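Local coordinates for protein sensor-type histidine kinase prrB (Mycobacterium tuberculosis, PDB 1YSR) that probably autophosphorylates on a histidine with ATP as the sensor kinase of the PrrB/PrrA two-component system, this chain being its C-terminal ATP-binding domain, at residues I55-L69 with V78-P90. Sequence-based numbering, arbitrary orientation.
Sequences IANAVKHGGATLVQL and VEIAIDDNGSGVP
I82 puts its CG2 branch between V67 and L69, 3.9 Å from V67 CG1 and 3.7 Å from L69 CD2, the side chains lying side by side on the buried face of an antiparallel strand pair. Q68 and D83 form its hydrogen-bonded pair, Q68 N to D83 O (3.0 Å) and D83 N to Q68 O (2.9 Å), with V67-D84 and L69-I82 non-hydrogen-bonded beside it. I55 closes over the I82 branch more loosely. One helical turn after I55, the methyl of A58 packs 3.4 Å from D84 OD2, and A64 CB meets the CB of D84. D84 OD1 takes the N-H of G86 on its anti lone pair, an Asx turn where the chain leaves the strand; A140 N is its second donor.

N85 holds the segment after the helix. Its CG lies between backbone N and carbonyl carbon (chi1 76°), which brings OD1 to two amides: T65 N in the carbonyl plane on a lone pair (2.8 Å), and L66 N from well above it. ND2 donates to T65 OG1, 2.8 Å away. Here, and where G62 O accepts from S87 N and OG, lies the solvent side. Q68 and D83 share the polar, partly exposed sheet face: a water lies within hydrogen-bonding distance of Q68 O and D83 OD2, and the D83 carboxylate turns to S135 and R141.

D84-G88 matches the G1 box, which in relatives lines the ATP site, and helix 44-61 carries the N-box of this HATPase_c fold. Strand 66-74 lies between 29-32 and 77-84, strand 140-147 flanks the far edge of 77-84, and helices 44-61 and 10-24 cover the apolar face.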
loop_
_atom_site.group_PDB
_atom_site.type_symbol
_atom_site.label_atom_id
_atom_site.label_comp_id
_atom_site.label_asym_id
_atom_site.label_seq_id
_atom_site.Cartn_x
_atom_site.Cartn_y
_atom_site.Cartn_z
ATOM N N ILE A 55 2.997 -12.551 -10.094
ATOM C CA ILE A 55 2.111 -12.555 -11.291
ATOM C C ILE A 55 2.872 -12.562 -12.600
ATOM O O ILE A 55 2.549 -13.302 -13.502
ATOM C CB ILE A 55 1.157 -11.394 -11.231
ATOM C CG1 ILE A 55 0.279 -11.495 -9.965
ATOM C CG2 ILE A 55 0.297 -11.321 -12.484
ATOM C CD1 ILE A 55 -0.574 -10.206 -9.659
ATOM N N ALA A 56 3.945 -11.765 -12.692
ATOM C CA ALA A 56 4.691 -11.707 -13.909
ATOM C C ALA A 56 5.380 -13.010 -14.242
ATOM O O ALA A 56 5.398 -13.450 -15.397
ATOM C CB ALA A 56 5.691 -10.516 -13.860
ATOM N N ASN A 57 5.892 -13.691 -13.238
ATOM C CA ASN A 57 6.517 -14.944 -13.462
ATOM C C ASN A 57 5.495 -15.980 -13.884
ATOM O O ASN A 57 5.773 -16.809 -14.724
ATOM C CB ASN A 57 7.274 -15.358 -12.213
ATOM C CG ASN A 57 8.665 -14.764 -12.194
ATOM O OD1 ASN A 57 9.494 -15.225 -12.927
ATOM N ND2 ASN A 57 8.863 -13.638 -11.489
ATOM N N ALA A 58 4.316 -15.938 -13.290
ATOM C CA ALA A 58 3.263 -16.934 -13.625
ATOM C C ALA A 58 2.894 -16.789 -15.115
ATOM O O ALA A 58 2.793 -17.773 -15.878
ATOM C CB ALA A 58 2.054 -16.707 -12.750
ATOM N N VAL A 59 2.795 -15.544 -15.565
ATOM C CA VAL A 59 2.337 -15.245 -16.931
ATOM C C VAL A 59 3.474 -15.391 -17.907
ATOM O O VAL A 59 3.367 -16.148 -18.862
ATOM C CB VAL A 59 1.768 -13.810 -17.050
ATOM C CG1 VAL A 59 1.444 -13.517 -18.515
ATOM C CG2 VAL A 59 0.538 -13.669 -16.198
ATOM N N LYS A 60 4.593 -14.709 -17.647
ATOM C CA LYS A 60 5.664 -14.681 -18.643
ATOM C C LYS A 60 6.378 -15.978 -18.766
ATOM O O LYS A 60 6.677 -16.404 -19.873
ATOM C CB LYS A 60 6.581 -13.457 -18.465
ATOM C CG LYS A 60 5.715 -12.193 -18.675
ATOM C CD LYS A 60 5.984 -11.085 -17.733
ATOM C CE LYS A 60 7.235 -10.331 -18.155
ATOM N NZ LYS A 60 7.897 -9.688 -17.012
ATOM N N HIS A 61 6.601 -16.659 -17.663
ATOM C CA HIS A 61 7.358 -17.897 -17.694
ATOM C C HIS A 61 6.538 -19.164 -17.496
ATOM O O HIS A 61 6.922 -20.240 -17.967
ATOM C CB HIS A 61 8.574 -17.811 -16.747
ATOM C CG HIS A 61 9.396 -16.570 -16.952
ATOM N ND1 HIS A 61 10.141 -16.348 -18.095
ATOM C CD2 HIS A 61 9.535 -15.455 -16.192
ATOM C CE1 HIS A 61 10.719 -15.161 -18.019
ATOM N NE2 HIS A 61 10.370 -14.599 -16.874
ATOM N N GLY A 62 5.401 -19.073 -16.815
ATOM C CA GLY A 62 4.568 -20.274 -16.595
ATOM C C GLY A 62 3.471 -20.411 -17.648
ATOM O O GLY A 62 2.834 -21.447 -17.768
ATOM N N GLY A 63 3.254 -19.354 -18.398
ATOM C CA GLY A 63 2.229 -19.312 -19.416
ATOM C C GLY A 63 0.836 -19.300 -18.823
ATOM O O GLY A 63 -0.134 -19.660 -19.502
ATOM N N ALA A 64 0.717 -18.895 -17.555
ATOM C CA ALA A 64 -0.599 -18.812 -16.889
ATOM C C ALA A 64 -1.590 -17.934 -17.642
ATOM O O ALA A 64 -1.229 -16.794 -18.069
ATOM C CB ALA A 64 -0.428 -18.262 -15.443
ATOM N N THR A 65 -2.848 -18.405 -17.716
ATOM C CA THR A 65 -3.985 -17.600 -18.201
ATOM C C THR A 65 -4.965 -17.350 -17.078
ATOM O O THR A 65 -5.931 -16.588 -17.243
ATOM C CB THR A 65 -4.793 -18.368 -19.326
ATOM O OG1 THR A 65 -5.244 -19.606 -18.773
ATOM C CG2 THR A 65 -3.913 -18.685 -20.479
ATOM N N LEU A 66 -4.765 -18.021 -15.928
ATOM C CA LEU A 66 -5.606 -17.839 -14.742
ATOM C C LEU A 66 -4.667 -17.739 -13.514
ATOM O O LEU A 66 -3.738 -18.565 -13.328
ATOM C CB LEU A 66 -6.625 -19.010 -14.543
ATOM C CG LEU A 66 -7.460 -19.079 -13.273
ATOM C CD1 LEU A 66 -8.576 -18.043 -13.392
ATOM C CD2 LEU A 66 -8.127 -20.512 -13.204
ATOM N N VAL A 67 -4.895 -16.689 -12.741
ATOM C CA VAL A 67 -4.207 -16.415 -11.475
ATOM C C VAL A 67 -5.225 -15.993 -10.415
ATOM O O VAL A 67 -6.135 -15.185 -10.699
ATOM C CB VAL A 67 -3.166 -15.260 -11.648
ATOM C CG1 VAL A 67 -2.617 -14.815 -10.270
ATOM C CG2 VAL A 67 -2.049 -15.690 -12.610
ATOM N N GLN A 68 -5.090 -16.515 -9.205
ATOM C CA GLN A 68 -5.933 -16.123 -8.095
ATOM C C GLN A 68 -5.037 -15.748 -6.971
ATOM O O GLN A 68 -4.117 -16.545 -6.606
ATOM C CB GLN A 68 -6.781 -17.321 -7.617
ATOM C CG GLN A 68 -7.851 -17.685 -8.665
ATOM C CD GLN A 68 -8.659 -18.928 -8.263
ATOM O OE1 GLN A 68 -8.305 -19.664 -7.321
ATOM N NE2 GLN A 68 -9.751 -19.139 -8.960
ATOM N N LEU A 69 -5.311 -14.572 -6.412
ATOM C CA LEU A 69 -4.618 -14.078 -5.217
ATOM C C LEU A 69 -5.522 -14.365 -4.014
ATOM O O LEU A 69 -6.760 -14.247 -4.086
ATOM C CB LEU A 69 -4.433 -12.569 -5.333
ATOM C CG LEU A 69 -3.774 -12.128 -6.642
ATOM C CD1 LEU A 69 -3.608 -10.550 -6.776
ATOM C CD2 LEU A 69 -2.423 -12.908 -6.933
ATOM N N VAL A 78 -0.417 -13.573 8.378
ATOM C CA VAL A 78 -1.157 -13.839 7.160
ATOM C C VAL A 78 -0.393 -14.763 6.199
ATOM O O VAL A 78 0.833 -14.748 6.142
ATOM C CB VAL A 78 -1.451 -12.495 6.490
ATOM C CG1 VAL A 78 -0.127 -11.779 6.106
ATOM C CG2 VAL A 78 -2.405 -12.611 5.292
ATOM N N GLU A 79 -1.152 -15.545 5.435
ATOM C CA GLU A 79 -0.577 -16.417 4.428
ATOM C C GLU A 79 -1.182 -15.843 3.155
ATOM O O GLU A 79 -2.397 -15.825 3.002
ATOM C CB GLU A 79 -1.011 -17.865 4.703
ATOM C CG GLU A 79 -0.898 -18.877 3.589
ATOM C CD GLU A 79 -1.299 -20.277 4.077
ATOM O OE1 GLU A 79 -0.630 -20.768 5.027
ATOM O OE2 GLU A 79 -2.273 -20.857 3.529
ATOM N N ILE A 80 -0.328 -15.272 2.321
ATOM C CA ILE A 80 -0.703 -14.719 1.028
ATOM C C ILE A 80 -0.362 -15.795 -0.005
ATOM O O ILE A 80 0.704 -16.392 0.047
ATOM C CB ILE A 80 0.170 -13.488 0.729
ATOM C CG1 ILE A 80 -0.139 -12.368 1.749
ATOM C CG2 ILE A 80 -0.014 -12.970 -0.747
ATOM C CD1 ILE A 80 0.900 -11.242 1.762
ATOM N N ALA A 81 -1.248 -16.062 -0.946
ATOM C CA ALA A 81 -0.913 -17.066 -1.985
ATOM C C ALA A 81 -1.194 -16.541 -3.350
ATOM O O ALA A 81 -2.189 -15.837 -3.536
ATOM C CB ALA A 81 -1.754 -18.374 -1.744
ATOM N N ILE A 82 -0.304 -16.838 -4.294
ATOM C CA ILE A 82 -0.546 -16.470 -5.698
ATOM C C ILE A 82 -0.591 -17.816 -6.412
ATOM O O ILE A 82 0.437 -18.539 -6.487
ATOM C CB ILE A 82 0.578 -15.570 -6.280
ATOM C CG1 ILE A 82 0.672 -14.236 -5.477
ATOM C CG2 ILE A 82 0.294 -15.271 -7.672
ATOM C CD1 ILE A 82 1.866 -14.103 -4.566
ATOM N N ASP A 83 -1.810 -18.243 -6.732
ATOM C CA ASP A 83 -2.035 -19.548 -7.434
ATOM C C ASP A 83 -2.185 -19.366 -8.943
ATOM O O ASP A 83 -2.831 -18.415 -9.359
ATOM C CB ASP A 83 -3.357 -20.163 -6.898
ATOM C CG ASP A 83 -3.166 -20.901 -5.623
ATOM O OD1 ASP A 83 -2.782 -22.082 -5.700
ATOM O OD2 ASP A 83 -3.427 -20.313 -4.547
ATOM N N ASP A 84 -1.580 -20.216 -9.782
ATOM C CA ASP A 84 -1.740 -20.036 -11.229
ATOM C C ASP A 84 -2.011 -21.408 -11.915
ATOM O O ASP A 84 -1.843 -22.471 -11.291
ATOM C CB ASP A 84 -0.559 -19.284 -11.885
ATOM C CG ASP A 84 0.726 -20.112 -11.894
ATOM O OD1 ASP A 84 0.786 -21.172 -12.559
ATOM O OD2 ASP A 84 1.697 -19.732 -11.219
ATOM N N ASN A 85 -2.460 -21.320 -13.156
ATOM C CA ASN A 85 -2.852 -22.504 -13.939
ATOM C C ASN A 85 -1.775 -22.765 -15.002
ATOM O O ASN A 85 -2.015 -23.423 -16.015
ATOM C CB ASN A 85 -4.249 -22.284 -14.591
ATOM C CG ASN A 85 -4.179 -21.357 -15.801
ATOM O OD1 ASN A 85 -3.260 -20.544 -15.920
ATOM N ND2 ASN A 85 -5.130 -21.506 -16.741
ATOM N N GLY A 86 -0.576 -22.240 -14.777
ATOM C CA GLY A 86 0.539 -22.434 -15.714
ATOM C C GLY A 86 1.215 -23.799 -15.559
ATOM O O GLY A 86 0.623 -24.753 -15.005
ATOM N N SER A 87 2.416 -23.894 -16.127
ATOM C CA SER A 87 3.329 -25.043 -16.137
ATOM C C SER A 87 3.749 -25.529 -14.758
ATOM O O SER A 87 4.018 -26.727 -14.529
ATOM C CB SER A 87 4.624 -24.641 -16.887
ATOM O OG SER A 87 4.387 -24.180 -18.185
ATOM N N GLY A 88 3.802 -24.615 -13.807
ATOM C CA GLY A 88 4.225 -25.034 -12.502
ATOM C C GLY A 88 5.755 -25.048 -12.387
ATOM O O GLY A 88 6.496 -24.711 -13.321
ATOM N N VAL A 89 6.203 -25.387 -11.191
ATOM C CA VAL A 89 7.632 -25.479 -10.915
ATOM C C VAL A 89 7.776 -26.893 -10.356
ATOM O O VAL A 89 7.175 -27.217 -9.337
ATOM C CB VAL A 89 8.084 -24.473 -9.811
ATOM C CG1 VAL A 89 9.561 -24.682 -9.431
ATOM C CG2 VAL A 89 7.892 -23.060 -10.314
ATOM N N PRO A 90 8.569 -27.729 -11.038
ATOM C CA PRO A 90 8.731 -29.098 -10.445
ATOM C C PRO A 90 9.250 -29.094 -8.986
ATOM O O PRO A 90 10.074 -28.238 -8.604
ATOM C CB PRO A 90 9.728 -29.772 -11.411
ATOM C CG PRO A 90 9.649 -29.037 -12.711
ATOM C CD PRO A 90 9.319 -27.556 -12.304
HETATM O O HOH W 1 -4.639 -18.055 -4.236
#